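Tumour necrosis factor receptor (PDB 3ON9) sequesters host chemokines and probably also binds host TNF to blunt immune defence, this chain being its C-terminal chemokine-binding SECRET domain. Local coordinates at residues E12-P17 / D124-Y129. Residues are numbered along the deposited sequence; the frame is centred on the assembly and turned at random.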
loop_
_atom_site.group_PDB
_atom_site.type_symbol
_atom_site.label_atom_id
_atom_site.label_comp_id
_atom_site.label_asym_id
_atom_site.label_seq_id
_atom_site.Cartn_x
_atom_site.Cartn_y
_atom_site.Cartn_z
ATOM N N GLU A 12 -1.190 -2.690 -0.688
ATOM C CA GLU A 12 -0.166 -3.725 -0.719
ATOM C C GLU A 12 1.048 -3.210 -1.451
ATOM O O GLU A 12 0.921 -2.579 -2.500
ATOM C CB GLU A 12 -0.659 -4.968 -1.460
ATOM C CG GLU A 12 -1.895 -5.599 -0.878
ATOM C CD GLU A 12 -2.599 -6.495 -1.884
ATOM O OE1 GLU A 12 -1.983 -7.484 -2.349
ATOM O OE2 GLU A 12 -3.765 -6.200 -2.216
ATOM N N ILE A 13 2.222 -3.501 -0.905
ATOM C CA ILE A 13 3.474 -3.142 -1.548
ATOM C C ILE A 13 4.390 -4.364 -1.583
ATOM O O ILE A 13 4.807 -4.871 -0.536
ATOM C CB ILE A 13 4.185 -1.968 -0.800
ATOM C CG1 ILE A 13 3.222 -0.795 -0.535
ATOM C CG2 ILE A 13 5.386 -1.481 -1.598
ATOM C CD1 ILE A 13 2.519 -0.829 0.838
ATOM N N ASN A 14 4.712 -4.848 -2.784
ATOM C CA ASN A 14 5.583 -6.014 -2.912
ATOM C C ASN A 14 6.907 -5.581 -3.517
ATOM O O ASN A 14 6.925 -4.762 -4.424
ATOM C CB ASN A 14 4.897 -7.104 -3.744
ATOM C CG ASN A 14 3.606 -7.566 -3.105
ATOM O OD1 ASN A 14 3.491 -7.577 -1.878
ATOM N ND2 ASN A 14 2.618 -7.918 -3.922
ATOM N N MET A 15 8.012 -6.087 -2.979
ATOM C CA MET A 15 9.320 -5.509 -3.275
ATOM C C MET A 15 10.404 -6.565 -3.446
ATOM O O MET A 15 10.418 -7.563 -2.733
ATOM C CB MET A 15 9.736 -4.558 -2.141
ATOM C CG MET A 15 8.741 -3.431 -1.901
ATOM S SD MET A 15 9.256 -2.328 -0.568
ATOM C CE MET A 15 8.949 -3.375 0.859
ATOM N N TYR A 16 11.317 -6.327 -4.380
ATOM C CA TYR A 16 12.464 -7.201 -4.566
ATOM C C TYR A 16 13.616 -6.394 -5.143
ATOM O O TYR A 16 13.409 -5.592 -6.037
ATOM C CB TYR A 16 12.109 -8.338 -5.532
ATOM C CG TYR A 16 13.169 -9.408 -5.594
ATOM C CD1 TYR A 16 13.090 -10.533 -4.786
ATOM C CD2 TYR A 16 14.263 -9.275 -6.432
ATOM C CE1 TYR A 16 14.075 -11.506 -4.817
ATOM C CE2 TYR A 16 15.247 -10.247 -6.473
ATOM C CZ TYR A 16 15.141 -11.354 -5.668
ATOM O OH TYR A 16 16.118 -12.318 -5.711
ATOM N N PRO A 17 14.838 -6.587 -4.619
ATOM C CA PRO A 17 15.183 -7.438 -3.479
ATOM C C PRO A 17 15.232 -6.635 -2.181
ATOM O O PRO A 17 15.575 -5.447 -2.199
ATOM C CB PRO A 17 16.615 -7.885 -3.796
ATOM C CG PRO A 17 17.173 -6.781 -4.692
ATOM C CD PRO A 17 16.027 -5.928 -5.192
ATOM N N ASP A 124 5.750 -3.505 -6.801
ATOM C CA ASP A 124 4.340 -3.580 -7.162
ATOM C C ASP A 124 3.545 -2.907 -6.054
ATOM O O ASP A 124 3.809 -3.138 -4.871
ATOM C CB ASP A 124 3.871 -5.038 -7.261
ATOM C CG ASP A 124 4.662 -5.854 -8.261
ATOM O OD1 ASP A 124 4.902 -5.373 -9.381
ATOM O OD2 ASP A 124 5.028 -6.991 -7.915
ATOM N N VAL A 125 2.567 -2.094 -6.436
ATOM C CA VAL A 125 1.663 -1.486 -5.477
ATOM C C VAL A 125 0.223 -1.746 -5.907
ATOM O O VAL A 125 -0.115 -1.626 -7.086
ATOM C CB VAL A 125 1.909 0.025 -5.382
ATOM C CG1 VAL A 125 0.858 0.686 -4.501
ATOM C CG2 VAL A 125 3.299 0.267 -4.829
ATOM N N TYR A 126 -0.614 -2.135 -4.951
ATOM C CA TYR A 126 -2.049 -2.213 -5.180
ATOM C C TYR A 126 -2.776 -1.393 -4.135
ATOM O O TYR A 126 -2.547 -1.558 -2.940
ATOM C CB TYR A 126 -2.545 -3.659 -5.124
ATOM C CG TYR A 126 -1.753 -4.625 -5.971
ATOM C CD1 TYR A 126 -2.080 -4.857 -7.306
ATOM C CD2 TYR A 126 -0.675 -5.309 -5.435
ATOM C CE1 TYR A 126 -1.333 -5.752 -8.077
ATOM C CE2 TYR A 126 0.069 -6.198 -6.195
ATOM C CZ TYR A 126 -0.263 -6.416 -7.501
ATOM O OH TYR A 126 0.499 -7.319 -8.225
ATOM N N ILE A 127 -3.648 -0.509 -4.597
ATOM C CA ILE A 127 -4.536 0.224 -3.698
ATOM C C ILE A 127 -5.946 -0.211 -4.064
ATOM O O ILE A 127 -6.394 0.002 -5.188
ATOM C CB ILE A 127 -4.383 1.731 -3.877
ATOM C CG1 ILE A 127 -2.932 2.126 -3.588
ATOM C CG2 ILE A 127 -5.343 2.475 -2.919
ATOM C CD1 ILE A 127 -2.586 3.544 -3.962
ATOM N N VAL A 128 -6.631 -0.835 -3.115
ATOM C CA VAL A 128 -7.879 -1.533 -3.406
ATOM C C VAL A 128 -8.992 -1.013 -2.521
ATOM O O VAL A 128 -8.908 -1.084 -1.290
ATOM C CB VAL A 128 -7.709 -3.044 -3.198
ATOM C CG1 VAL A 128 -9.005 -3.778 -3.525
ATOM C CG2 VAL A 128 -6.570 -3.561 -4.075
ATOM N N TYR A 129 -10.020 -0.464 -3.153
ATOM C CA TYR A 129 -11.180 0.032 -2.442
ATOM C C TYR A 129 -12.328 -0.937 -2.657
ATOM O O TYR A 129 -12.656 -1.288 -3.805
ATOM C CB TYR A 129 -11.577 1.392 -2.991
ATOM C CG TYR A 129 -10.480 2.425 -3.050
ATOM C CD1 TYR A 129 -10.362 3.387 -2.059
ATOM C CD2 TYR A 129 -9.566 2.455 -4.112
ATOM C CE1 TYR A 129 -9.382 4.346 -2.114
ATOM C CE2 TYR A 129 -8.576 3.423 -4.172
ATOM C CZ TYR A 129 -8.495 4.369 -3.167
ATOM O OH TYR A 129 -7.535 5.349 -3.211
#
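The Y126 ring meets strand 8-16 with its edge. The end of the N14 side-chain amide lies in the ring plane beside CE2, and the amide plane is turned 60° from the ring. Next along this edge, E12 CB sits 4.0 Å from Y126 CD2. The E12 carboxylate is inclined 33° to the ring, with E12 OE1 near Y126 CD2 and E12 OE2 4.0 Å from Y126 CB. D10 OD2, a like charge, lies close to E12 OE2.

The backbones run antiparallel. E12 with Y126 and N14 with D124 are hydrogen-bonded pairs. E12 N to Y126 O is 2.9 Å, returned by Y126 N to E12 O. N14 N to D124 O is 2.8 Å, returned by D124 N to N14 O. I13 and V125 form the non-hydrogen-bonded pair between them. There V125 CA lies 3.3 Å from E12 O, a CA-H...O contact.

I13 and V125 point to the opposite face of the sheet from Y126. Their CG2 atoms are 4.2 Å apart, and both side chains touch L85 of the second sheet, inside the beta-sandwich. D124 OD1 is hydrogen-bonded with H145 ND1, and D124 OD2 with L150 N.

The contact joins two inner strands of the five-stranded sheet. I13 and V125 are apolar toward the sandwich interior; E12, N14, D124 and Y126 make the other face polar and aromatic. The hydrogen bonds from H145 and L150 would favour a charged D124 carboxylate.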